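Local coordinates for protein AxyAgu115A (Amphibacillus xylanus NBRC 15112, PDB 6NPS) that probably removes glucuronic acid side groups from arabinoglucuronoxylan by hydrolysis, as a family GH115 alpha-glucuronidase, at residues R615-E618 against I619-E622; L551-E554 against L555-E558. The protein carries 3 engineered substitutions. One frame throughout, in Å; residues are numbered along the deposited sequence.

Two short stretches of helix illustrate how local i to i+4 contacts meet through packing between helices. From the N terminus, contact 2 comes first, spanning the final turns of helix 537-558. The chain then passes through helix 564-596 before reaching contact 1 on helix 601-629. Each contact is a continuous helical stretch, so neither closes a loop, and the two lie in series without nesting or crossing. Their centres are about 17 Å apart, yet they touch: E622 OE2 and Y556 OH, 2.5 Å apart, probably share a hydrogen bond. Helix 564-596 lies against both, its V576 touching A552 as well as R615 and I619, so three consecutive helices are tied together.

Contact 1: R615-E618 against I619-E622; sequences RDQE and IVDE
Q617 and D621, one helical turn apart, show how a side chain can fold back over the carbonyl that its own amide uses. The D621 side chain can be followed outward. CB rests 3.6 Å from Q617 O and a little farther from E618 O. With CG anti to the carbonyl carbon (chi1 -69°), the carboxylate swings back along the helix, and CG lies 3.2 Å from Q617 O. OD1 faces the same oxygen at 3.0 Å, a meeting of two acceptors that might raise the proton affinity of this acid. OD2 takes a weak hydrogen bond from Q617 NE2, long at 3.4 Å and bent. The amide reaches it because the Q617 chain turns at chi2, and the two flat groups cross obliquely, their planes 45° apart. Beneath them runs the ordinary alpha-helical ladder of helix 601-629, with D621 N to Q617 O at 3.1 Å as one rung and the V620 N to D616 O rung weak. On another side of the helix, I619 CG2 packs 3.4 Å from D616 O, and the R615 guanidinium comes obliquely near I619 CG1. R615 NH1 donates to a water that in turn donates to E622 OE1, joining opposite charges 4.6 Å apart; R615 has a second conformer, so this bridge is sure for one of them alone. The other oxygen of E622 probably bonds to Y556, and D616 OD1 bonds to H639, while Q617 packs on N662 of the second subunit.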
ATOM      1  N   ARG A 615      10.064  -4.168 -23.942  1.00 38.02           N
ATOM      2  CA  ARG A 615      10.681  -5.351 -24.535  0.50 37.51           C
ATOM      3  C   ARG A 615       9.696  -6.517 -24.616  1.00 35.79           C
ATOM      4  O   ARG A 615       9.777  -7.328 -25.542  1.00 32.84           O
ATOM      5  CB  ARG A 615      11.942  -5.733 -23.742  0.50 38.91           C
ATOM      6  CG  ARG A 615      12.583  -7.049 -24.170  0.50 39.79           C
ATOM      7  CD  ARG A 615      13.607  -6.876 -25.302  0.50 39.43           C
ATOM      8  NE  ARG A 615      14.296  -8.138 -25.549  0.50 38.50           N
ATOM      9  CZ  ARG A 615      14.390  -8.745 -26.727  0.50 34.36           C
ATOM     10  NH1 ARG A 615      14.073  -8.127 -27.840  0.50 38.10           N
ATOM     11  NH2 ARG A 615      14.817  -9.982 -26.777  0.50 40.83           N
ATOM     12  N   ASP A 616       8.748  -6.610 -23.682  1.00 37.66           N
ATOM     13  CA  ASP A 616       7.741  -7.672 -23.756  1.00 40.29           C
ATOM     14  C   ASP A 616       6.905  -7.562 -25.033  1.00 42.14           C
ATOM     15  O   ASP A 616       6.587  -8.570 -25.675  1.00 39.47           O
ATOM     16  CB  ASP A 616       6.820  -7.626 -22.529  1.00 41.67           C
ATOM     17  CG  ASP A 616       5.629  -8.595 -22.654  1.00 46.86           C
ATOM     18  OD1 ASP A 616       5.767  -9.775 -22.252  1.00 43.58           O
ATOM     19  OD2 ASP A 616       4.560  -8.173 -23.155  1.00 47.10           O
ATOM     20  N   GLN A 617       6.529  -6.348 -25.409  1.00 41.14           N
ATOM     21  CA  GLN A 617       5.754  -6.216 -26.619  1.00 48.16           C
ATOM     22  C   GLN A 617       6.618  -6.420 -27.856  1.00 41.00           C
ATOM     23  O   GLN A 617       6.129  -6.930 -28.871  1.00 35.01           O
ATOM     24  CB  GLN A 617       5.059  -4.854 -26.645  1.00 61.83           C
ATOM     25  CG  GLN A 617       3.813  -4.850 -27.527  1.00 80.06           C
ATOM     26  CD  GLN A 617       3.065  -6.194 -27.531  1.00 92.96           C
ATOM     27  OE1 GLN A 617       2.309  -6.500 -26.601  1.00 97.23           O
ATOM     28  NE2 GLN A 617       3.263  -6.990 -28.590  1.00 92.55           N
ATOM     29  N   GLU A 618       7.897  -6.055 -27.791  1.00 35.76           N
ATOM     30  CA  GLU A 618       8.763  -6.238 -28.948  1.00 36.36           C
ATOM     31  C   GLU A 618       9.016  -7.707 -29.215  1.00 36.28           C
ATOM     32  O   GLU A 618       9.003  -8.131 -30.372  1.00 38.78           O
ATOM     33  CB  GLU A 618      10.077  -5.497 -28.764  1.00 45.25           C
ATOM     34  CG  GLU A 618       9.910  -4.015 -28.993  1.00 60.73           C
ATOM     35  CD  GLU A 618      11.160  -3.217 -28.695  1.00 72.36           C
ATOM     36  OE1 GLU A 618      12.130  -3.806 -28.163  1.00 74.14           O
ATOM     37  OE2 GLU A 618      11.158  -1.993 -28.977  1.00 76.53           O
ATOM     38  N   ILE A 619       9.236  -8.501 -28.169  1.00 33.00           N
ATOM     39  CA  ILE A 619       9.556  -9.893 -28.417  1.00 30.72           C
ATOM     40  C   ILE A 619       8.332 -10.661 -28.934  1.00 36.52           C
ATOM     41  O   ILE A 619       8.479 -11.577 -29.744  1.00 35.68           O
ATOM     42  CB  ILE A 619      10.145 -10.529 -27.156  1.00 34.90           C
ATOM     43  CG1 ILE A 619      10.899 -11.788 -27.544  1.00 39.08           C
ATOM     44  CG2 ILE A 619       9.065 -10.816 -26.109  1.00 35.07           C
ATOM     45  CD1 ILE A 619      11.269 -12.619 -26.375  1.00 50.06           C
ATOM     46  N   VAL A 620       7.115 -10.289 -28.501  1.00 36.14           N
ATOM     47  CA  VAL A 620       5.902 -10.917 -29.036  1.00 36.44           C
ATOM     48  C   VAL A 620       5.732 -10.579 -30.512  1.00 40.80           C
ATOM     49  O   VAL A 620       5.437 -11.464 -31.338  1.00 41.95           O
ATOM     50  CB  VAL A 620       4.661 -10.493 -28.219  1.00 39.08           C
ATOM     51  CG1 VAL A 620       3.370 -10.911 -28.925  1.00 35.88           C
ATOM     52  CG2 VAL A 620       4.713 -11.070 -26.796  1.00 37.78           C
ATOM     53  N   ASP A 621       5.898  -9.300 -30.867  1.00 38.01           N
ATOM     54  CA  ASP A 621       5.792  -8.900 -32.267  1.00 42.89           C
ATOM     55  C   ASP A 621       6.802  -9.635 -33.128  1.00 46.10           C
ATOM     56  O   ASP A 621       6.474 -10.077 -34.241  1.00 42.30           O
ATOM     57  CB  ASP A 621       5.992  -7.394 -32.416  1.00 52.52           C
ATOM     58  CG  ASP A 621       4.846  -6.602 -31.838  1.00 74.61           C
ATOM     59  OD1 ASP A 621       5.096  -5.515 -31.269  1.00 83.19           O
ATOM     60  OD2 ASP A 621       3.693  -7.080 -31.948  1.00 83.70           O
ATOM     61  N   GLU A 622       8.051  -9.744 -32.648  1.00 40.09           N
ATOM     62  CA  GLU A 622       9.054 -10.508 -33.383  1.00 39.29           C
ATOM     63  C   GLU A 622       8.607 -11.957 -33.559  1.00 36.86           C
ATOM     64  O   GLU A 622       8.722 -12.523 -34.653  1.00 42.25           O
ATOM     65  CB  GLU A 622      10.420 -10.416 -32.678  1.00 40.03           C
ATOM     66  CG  GLU A 622      11.554 -11.128 -33.436  1.00 41.64           C
ATOM     67  CD  GLU A 622      12.993 -10.794 -32.916  1.00 55.75           C
ATOM     68  OE1 GLU A 622      13.133 -10.173 -31.826  1.00 55.84           O
ATOM     69  OE2 GLU A 622      13.981 -11.167 -33.618  1.00 52.26           O
TER
HETATM   70  O   HOH W   1      15.208  -9.461 -30.164  1.00 48.96           O

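Contact 2: L551-E554 against L555-E558; sequences LAEE and LYQE
Y556 CB lies 3.3 Å from A552 O, and the main-chain N of Y556 is hydrogen-bonded to that same oxygen, which also accepts a bond from Y567 OH. L555 repeats the pattern one residue earlier: its CG sits 3.6 Å from L551 O, the carbonyl that its own N bonds to. These are i to i+4 alpha-helical bonds, and the tightly packed part here is formed by buried L551, A552 and L555. The solvent side, lined by E553, Q557 and E558, is looser. E553 and Y556 lie side by side and point the same way, and OE1 of E553 stays 4.0 Å from Y556 CG with the carboxylate turned 75° from the ring. Near the C-terminal end of helix 537-558, E554 O takes two N-H groups: E558 N at 3.0 Å, well off line (137°), and Q557 N in a weak i to i+3 bond. A chi1 of -72° sets E558 CG anti to the carbonyl carbon, and the extended chain runs back along the helix, its CD 3.4 Å from E554 O. The two acids bring their OE1 atoms to 4.5 Å, a pair of like charges that K505, salt-bridged to E554 OE1, probably offsets; E558 OE2 bonds to Q502. Helix 500-519 meets L551 through E508 and L509 and L555 through Q502 and V506, while helix 564-596 receives A552 on Y572 and V576, and the Y556 ring edge-to-face with F564.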
ATOM      1  N   LEU A 551      23.276 -14.861 -22.076  1.00 32.90           N
ATOM      2  CA  LEU A 551      23.523 -16.032 -22.915  1.00 35.16           C
ATOM      3  C   LEU A 551      22.546 -16.083 -24.091  1.00 29.61           C
ATOM      4  O   LEU A 551      22.927 -16.433 -25.214  1.00 29.46           O
ATOM      5  CB  LEU A 551      23.400 -17.336 -22.106  1.00 32.53           C
ATOM      6  CG  LEU A 551      24.338 -17.613 -20.937  1.00 36.15           C
ATOM      7  CD1 LEU A 551      24.017 -18.979 -20.313  1.00 36.38           C
ATOM      8  CD2 LEU A 551      25.804 -17.521 -21.390  1.00 39.00           C
ATOM      9  N   ALA A 552      21.281 -15.776 -23.841  1.00 29.63           N
ATOM     10  CA  ALA A 552      20.288 -15.846 -24.907  1.00 31.48           C
ATOM     11  C   ALA A 552      20.630 -14.859 -26.014  1.00 31.73           C
ATOM     12  O   ALA A 552      20.456 -15.163 -27.195  1.00 32.76           O
ATOM     13  CB  ALA A 552      18.884 -15.553 -24.355  1.00 27.92           C
ATOM     14  N   GLU A 553      21.159 -13.687 -25.656  1.00 32.00           N
ATOM     15  CA  GLU A 553      21.557 -12.736 -26.690  1.00 35.19           C
ATOM     16  C   GLU A 553      22.847 -13.138 -27.398  1.00 33.97           C
ATOM     17  O   GLU A 553      23.014 -12.830 -28.588  1.00 35.72           O
ATOM     18  CB  GLU A 553      21.676 -11.320 -26.108  1.00 44.45           C
ATOM     19  CG  GLU A 553      20.299 -10.739 -25.747  1.00 60.06           C
ATOM     20  CD  GLU A 553      19.632  -9.967 -26.899  1.00 78.74           C
ATOM     21  OE1 GLU A 553      19.850 -10.301 -28.088  1.00 83.64           O
ATOM     22  OE2 GLU A 553      18.868  -9.016 -26.610  1.00 86.39           O
ATOM     23  N   GLU A 554      23.765 -13.833 -26.719  1.00 36.56           N
ATOM     24  CA  GLU A 554      24.949 -14.320 -27.420  1.00 38.91           C
ATOM     25  C   GLU A 554      24.546 -15.297 -28.510  1.00 39.53           C
ATOM     26  O   GLU A 554      25.006 -15.196 -29.658  1.00 39.75           O
ATOM     27  CB  GLU A 554      25.910 -15.009 -26.451  1.00 48.05           C
ATOM     28  CG  GLU A 554      26.560 -14.124 -25.429  1.00 62.76           C
ATOM     29  CD  GLU A 554      27.389 -14.931 -24.423  1.00 71.64           C
ATOM     30  OE1 GLU A 554      27.883 -16.023 -24.789  1.00 69.47           O
ATOM     31  OE2 GLU A 554      27.538 -14.471 -23.267  1.00 76.26           O
ATOM     32  N   LEU A 555      23.685 -16.269 -28.171  1.00 34.02           N
ATOM     33  CA  LEU A 555      23.328 -17.270 -29.180  1.00 36.38           C
ATOM     34  C   LEU A 555      22.438 -16.686 -30.273  1.00 34.08           C
ATOM     35  O   LEU A 555      22.478 -17.151 -31.416  1.00 35.74           O
ATOM     36  CB  LEU A 555      22.650 -18.477 -28.518  1.00 38.64           C
ATOM     37  CG  LEU A 555      23.510 -19.171 -27.454  1.00 39.32           C
ATOM     38  CD1 LEU A 555      22.744 -20.288 -26.786  1.00 39.90           C
ATOM     39  CD2 LEU A 555      24.792 -19.715 -28.074  1.00 34.23           C
ATOM     40  N   TYR A 556      21.602 -15.701 -29.931  1.00 32.85           N
ATOM     41  CA  TYR A 556      20.801 -14.978 -30.927  1.00 34.75           C
ATOM     42  C   TYR A 556      21.692 -14.407 -32.025  1.00 35.97           C
ATOM     43  O   TYR A 556      21.359 -14.488 -33.212  1.00 33.90           O
ATOM     44  CB  TYR A 556      20.026 -13.861 -30.191  1.00 33.36           C
ATOM     45  CG  TYR A 556      19.059 -13.015 -30.983  1.00 34.98           C
ATOM     46  CD1 TYR A 556      19.503 -11.909 -31.692  1.00 39.05           C
ATOM     47  CD2 TYR A 556      17.687 -13.268 -30.955  1.00 37.62           C
ATOM     48  CE1 TYR A 556      18.618 -11.104 -32.389  1.00 36.86           C
ATOM     49  CE2 TYR A 556      16.780 -12.468 -31.661  1.00 36.34           C
ATOM     50  CZ  TYR A 556      17.251 -11.403 -32.377  1.00 37.62           C
ATOM     51  OH  TYR A 556      16.381 -10.601 -33.082  1.00 36.75           O
ATOM     52  N   GLN A 557      22.846 -13.857 -31.645  1.00 35.15           N
ATOM     53  CA  GLN A 557      23.754 -13.308 -32.636  1.00 37.06           C
ATOM     54  C   GLN A 557      24.620 -14.371 -33.296  1.00 39.71           C
ATOM     55  O   GLN A 557      25.083 -14.172 -34.426  1.00 46.21           O
ATOM     56  CB  GLN A 557      24.655 -12.248 -32.075  1.00 48.86           C
ATOM     57  CG  GLN A 557      24.930 -11.345 -33.253  1.00 73.76           C
ATOM     58  CD  GLN A 557      25.984 -10.313 -32.998  1.00 88.23           C
ATOM     59  OE1 GLN A 557      27.184 -10.586 -33.117  1.00 96.49           O
ATOM     60  NE2 GLN A 557      25.557  -9.126 -32.585  1.00 88.61           N
ATOM     61  N   GLU A 558      24.887 -15.488 -32.617  1.00 39.91           N
ATOM     62  CA  GLU A 558      25.772 -16.512 -33.210  1.00 43.47           C
ATOM     63  C   GLU A 558      25.047 -17.496 -34.129  1.00 41.70           C
ATOM     64  O   GLU A 558      25.646 -17.978 -35.093  1.00 40.61           O
ATOM     65  CB  GLU A 558      26.508 -17.273 -32.106  1.00 45.74           C
ATOM     66  CG  GLU A 558      27.572 -16.402 -31.443  1.00 59.05           C
ATOM     67  CD  GLU A 558      27.911 -16.845 -30.027  1.00 75.57           C
ATOM     68  OE1 GLU A 558      28.528 -16.042 -29.288  1.00 81.73           O
ATOM     69  OE2 GLU A 558      27.572 -17.996 -29.661  1.00 80.75           O
TER